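Local coordinates for germination protein YpeB (Bacillus megaterium QM B1551, PDB 5BOI) that probably takes part in the germination of bacterial spores, its C-terminal PepSY-containing part, modelled here, being thought to have an inhibitory role, at residues A107-V121 with I130-E142. Residues are numbered along the deposited sequence; the frame is centred on the assembly and turned at random.
Sequences AESAQYDNMGVFTFV and IYPDSVKMKMSLE
G116 O takes the M139 amide and, more weakly, a CA-H of K138. M139 N lies 2.8 Å from G116 O, in the carbonyl plane, and the bond is fairly straight (162° at the hydrogen). G116 N returns a bond to M139 O. The same mutual amide pairing repeats at F118 with M137 and at F120 with V135, locking 115-121 and 134-140 in antiparallel register. At the hairpin end, L141 N still reaches N114 O at 3.0 Å, in the type I' turn that joins 107-112 to 115-121. The L141 side chain then folds back over this turn, with CG anti to its carbonyl carbon (chi1 -62°). One methyl, CD1, sits 3.7 Å from Q111 CD, while Q111 NE2 bonds to Q81; the other, CD2, lies 3.8 Å from G116 N, where no side chain intervenes. With an alanine here both methyls go, and a gap would probably open between the Q111 side chain and the G116 backbone.

Midway, M139 CG, in the conformer modelled, meets the F118 ring edge in plane, 3.5 Å from F118 CE2, the side chains crossing at about a right angle. M137 SD comes to 4.0 Å from F120 CE1, an oblique Met-aromatic contact, the sulfur lying 50° off the ring normal. At the far end the chain turns a corner, and the Y131 ring swings back: its CD2 is 3.9 Å from V121 CG1 and its CE2 is 3.7 Å from A107 CB. A107 N and E108 N both donate to T119 O, a classic beta bulge, and F216 meets the Y131 ring edge-to-face. F118, F120 and L141 pack on helix 85-98, whereas M115 and K138 touch I147. Strands 104-112, 115-123, 134-140 and 146-150 thus form an antiparallel meander with a helix on one face, consistent with a PepSY domain.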
# COMPACT_ATOMS: atom_id res chain seq x y z
N ALA A 107 5.27 -1.34 4.93
CA ALA A 107 4.94 -0.90 6.28
C ALA A 107 4.24 -1.97 7.12
O ALA A 107 4.42 -2.02 8.35
CB ALA A 107 4.07 0.35 6.23
N GLU A 108 3.44 -2.82 6.48
CA GLU A 108 2.67 -3.83 7.22
C GLU A 108 2.65 -5.10 6.41
O GLU A 108 2.62 -5.04 5.18
CB GLU A 108 1.22 -3.42 7.47
CG GLU A 108 1.04 -2.09 8.13
CD GLU A 108 1.29 -2.16 9.60
OE1 GLU A 108 1.29 -3.28 10.18
OE2 GLU A 108 1.47 -1.08 10.17
N SER A 109 2.63 -6.23 7.10
CA SER A 109 2.48 -7.53 6.44
C SER A 109 1.79 -8.49 7.36
O SER A 109 2.02 -8.48 8.57
CB SER A 109 3.84 -8.07 6.00
OG SER A 109 4.63 -8.42 7.11
N ALA A 110 0.89 -9.30 6.81
CA ALA A 110 0.17 -10.27 7.60
C ALA A 110 -0.25 -11.40 6.69
O ALA A 110 -0.33 -11.23 5.47
CB ALA A 110 -1.04 -9.66 8.26
N GLN A 111 -0.49 -12.55 7.30
CA GLN A 111 -1.01 -13.69 6.57
C GLN A 111 -2.44 -13.97 7.05
O GLN A 111 -2.68 -14.09 8.24
CB GLN A 111 -0.11 -14.91 6.78
CG GLN A 111 -0.76 -16.19 6.28
CD GLN A 111 0.21 -17.34 6.22
OE1 GLN A 111 1.42 -17.16 6.42
NE2 GLN A 111 -0.31 -18.53 5.94
N TYR A 112 -3.35 -14.09 6.09
CA TYR A 112 -4.78 -14.21 6.33
C TYR A 112 -5.43 -15.12 5.28
O TYR A 112 -5.46 -14.75 4.11
CB TYR A 112 -5.41 -12.80 6.27
CG TYR A 112 -6.79 -12.61 6.86
CD1 TYR A 112 -6.95 -12.21 8.19
CD2 TYR A 112 -7.93 -12.75 6.08
CE1 TYR A 112 -8.21 -12.00 8.74
CE2 TYR A 112 -9.21 -12.54 6.63
CZ TYR A 112 -9.34 -12.16 7.96
OH TYR A 112 -10.59 -11.95 8.51
N ASP A 113 -5.93 -16.28 5.68
CA ASP A 113 -6.70 -17.13 4.75
C ASP A 113 -5.90 -17.46 3.46
O ASP A 113 -6.38 -17.24 2.34
CB ASP A 113 -8.03 -16.45 4.42
CG ASP A 113 -9.05 -17.41 3.80
OD1 ASP A 113 -8.81 -18.64 3.82
OD2 ASP A 113 -10.11 -16.94 3.33
N ASN A 114 -4.69 -17.97 3.63
CA ASN A 114 -3.78 -18.30 2.51
C ASN A 114 -3.45 -17.12 1.58
O ASN A 114 -3.08 -17.30 0.42
CB ASN A 114 -4.36 -19.47 1.68
CG ASN A 114 -4.32 -20.76 2.44
OD1 ASN A 114 -3.55 -20.90 3.40
ND2 ASN A 114 -5.13 -21.74 2.02
N MET A 115 -3.57 -15.90 2.12
CA MET A 115 -3.15 -14.70 1.38
C MET A 115 -2.13 -13.92 2.18
O MET A 115 -2.17 -13.91 3.42
CB MET A 115 -4.35 -13.78 1.10
CG MET A 115 -5.54 -14.42 0.41
SD MET A 115 -6.83 -13.16 0.24
CE MET A 115 -7.16 -12.75 1.95
N GLY A 116 -1.23 -13.25 1.46
CA GLY A 116 -0.37 -12.27 2.10
C GLY A 116 -1.00 -10.90 1.89
O GLY A 116 -1.39 -10.54 0.79
N VAL A 117 -1.10 -10.15 2.98
CA VAL A 117 -1.68 -8.82 2.94
C VAL A 117 -0.59 -7.83 3.32
O VAL A 117 0.03 -7.95 4.39
CB VAL A 117 -2.89 -8.71 3.91
CG1 VAL A 117 -3.51 -7.33 3.86
CG2 VAL A 117 -3.91 -9.80 3.58
N PHE A 118 -0.36 -6.86 2.44
CA PHE A 118 0.74 -5.93 2.61
C PHE A 118 0.30 -4.48 2.45
O PHE A 118 -0.57 -4.18 1.63
CB PHE A 118 1.83 -6.23 1.58
CG PHE A 118 2.30 -7.64 1.60
CD1 PHE A 118 3.06 -8.10 2.65
CD2 PHE A 118 1.97 -8.51 0.58
CE1 PHE A 118 3.50 -9.40 2.69
CE2 PHE A 118 2.42 -9.82 0.60
CZ PHE A 118 3.19 -10.26 1.66
N THR A 119 0.92 -3.59 3.23
CA THR A 119 0.76 -2.15 3.00
C THR A 119 2.13 -1.54 2.76
O THR A 119 3.08 -1.85 3.48
CB THR A 119 0.08 -1.44 4.19
OG1 THR A 119 -1.19 -2.05 4.46
CG2 THR A 119 -0.10 0.05 3.87
N PHE A 120 2.24 -0.72 1.71
CA PHE A 120 3.48 -0.03 1.38
C PHE A 120 3.20 1.45 1.52
O PHE A 120 2.05 1.87 1.32
CB PHE A 120 3.91 -0.34 -0.06
CG PHE A 120 4.35 -1.76 -0.28
CD1 PHE A 120 3.41 -2.78 -0.41
CD2 PHE A 120 5.69 -2.07 -0.33
CE1 PHE A 120 3.81 -4.10 -0.61
CE2 PHE A 120 6.09 -3.40 -0.52
CZ PHE A 120 5.15 -4.40 -0.66
N VAL A 121 4.21 2.27 1.84
CA VAL A 121 4.01 3.70 1.93
C VAL A 121 5.07 4.48 1.15
O VAL A 121 6.18 4.00 0.93
CB VAL A 121 4.02 4.21 3.39
CG1 VAL A 121 2.89 3.58 4.19
CG2 VAL A 121 5.38 3.92 4.06
N ILE A 130 5.89 8.53 4.30
CA ILE A 130 4.62 9.25 4.33
C ILE A 130 3.51 8.22 4.46
O ILE A 130 2.99 7.70 3.46
CB ILE A 130 4.39 10.09 3.06
CG1 ILE A 130 5.62 10.94 2.71
CG2 ILE A 130 3.14 10.92 3.19
CD1 ILE A 130 5.99 11.96 3.75
N TYR A 131 3.17 7.88 5.69
CA TYR A 131 2.20 6.82 5.92
C TYR A 131 0.79 7.03 5.32
O TYR A 131 0.17 6.06 4.90
CB TYR A 131 2.11 6.52 7.43
CG TYR A 131 3.26 5.62 7.86
CD1 TYR A 131 4.51 6.15 8.15
CD2 TYR A 131 3.08 4.26 7.98
CE1 TYR A 131 5.55 5.33 8.53
CE2 TYR A 131 4.10 3.43 8.36
CZ TYR A 131 5.32 3.95 8.61
OH TYR A 131 6.33 3.09 8.98
N PRO A 132 0.29 8.29 5.24
CA PRO A 132 -1.00 8.50 4.56
C PRO A 132 -1.02 8.10 3.08
O PRO A 132 -2.07 7.74 2.55
CB PRO A 132 -1.23 10.01 4.69
CG PRO A 132 -0.46 10.39 5.93
CD PRO A 132 0.75 9.52 5.91
N ASP A 133 0.13 8.16 2.43
CA ASP A 133 0.24 7.90 0.99
C ASP A 133 0.57 6.43 0.74
O ASP A 133 1.73 6.06 0.50
CB ASP A 133 1.31 8.81 0.38
CG ASP A 133 0.92 10.29 0.46
OD1 ASP A 133 -0.04 10.62 1.20
OD2 ASP A 133 1.57 11.13 -0.20
N SER A 134 -0.45 5.59 0.82
CA SER A 134 -0.23 4.15 0.92
C SER A 134 -0.82 3.33 -0.24
O SER A 134 -1.77 3.73 -0.91
CB SER A 134 -0.79 3.62 2.24
OG SER A 134 -2.20 3.74 2.31
N VAL A 135 -0.22 2.17 -0.44
CA VAL A 135 -0.68 1.21 -1.44
C VAL A 135 -0.89 -0.12 -0.73
O VAL A 135 -0.01 -0.55 0.04
CB VAL A 135 0.32 1.06 -2.56
CG1 VAL A 135 -0.16 -0.01 -3.55
CG2 VAL A 135 0.53 2.40 -3.28
N LYS A 136 -2.03 -0.75 -0.96
CA LYS A 136 -2.37 -1.99 -0.28
C LYS A 136 -2.35 -3.12 -1.29
O LYS A 136 -2.81 -2.94 -2.42
CB LYS A 136 -3.75 -1.90 0.39
CG LYS A 136 -3.78 -1.08 1.67
CD LYS A 136 -5.18 -0.58 1.97
CE LYS A 136 -5.16 0.42 3.12
NZ LYS A 136 -3.92 0.29 3.94
N MET A 137 -1.82 -4.27 -0.90
CA MET A 137 -1.72 -5.41 -1.81
C MET A 137 -2.11 -6.69 -1.11
O MET A 137 -1.83 -6.85 0.08
CB MET A 137 -0.30 -5.57 -2.34
CG MET A 137 0.28 -4.36 -2.97
SD MET A 137 1.67 -4.91 -3.93
CE MET A 137 0.87 -5.98 -5.13
N LYS A 138 -2.73 -7.60 -1.87
CA LYS A 138 -3.06 -8.92 -1.38
C LYS A 138 -2.52 -9.91 -2.42
O LYS A 138 -2.75 -9.75 -3.62
CB LYS A 138 -4.56 -9.10 -1.18
CG LYS A 138 -5.14 -8.18 -0.10
CD LYS A 138 -6.66 -8.25 -0.05
CE LYS A 138 -7.20 -7.21 0.92
NZ LYS A 138 -8.69 -7.15 0.94
N MET A 139 -1.77 -10.89 -1.94
CA MET A 139 -1.12 -11.87 -2.80
C MET A 139 -1.63 -13.27 -2.51
O MET A 139 -1.88 -13.61 -1.36
CB MET A 139 0.40 -11.84 -2.61
CG MET A 139 1.05 -10.47 -2.58
SD MET A 139 0.93 -9.63 -4.16
CE MET A 139 2.09 -10.59 -5.13
N SER A 140 -1.76 -14.10 -3.54
CA SER A 140 -2.05 -15.51 -3.34
C SER A 140 -0.81 -16.21 -2.81
O SER A 140 0.24 -16.13 -3.42
CB SER A 140 -2.48 -16.18 -4.64
OG SER A 140 -2.44 -17.60 -4.48
N LEU A 141 -0.93 -16.94 -1.71
CA LEU A 141 0.20 -17.77 -1.28
C LEU A 141 0.29 -19.11 -2.01
O LEU A 141 1.19 -19.91 -1.71
CB LEU A 141 0.14 -17.99 0.23
CG LEU A 141 0.24 -16.70 1.07
CD1 LEU A 141 0.24 -17.05 2.54
CD2 LEU A 141 1.47 -15.86 0.71
N GLU A 142 -0.61 -19.37 -2.96
CA GLU A 142 -0.54 -20.61 -3.76
C GLU A 142 0.45 -20.45 -4.90
O GLU A 142 1.18 -21.40 -5.24
CB GLU A 142 -1.93 -20.99 -4.33
CG GLU A 142 -2.01 -22.35 -5.00
CD GLU A 142 -3.45 -22.83 -5.19
OE1 GLU A 142 -3.82 -23.21 -6.32
OE2 GLU A 142 -4.22 -22.83 -4.20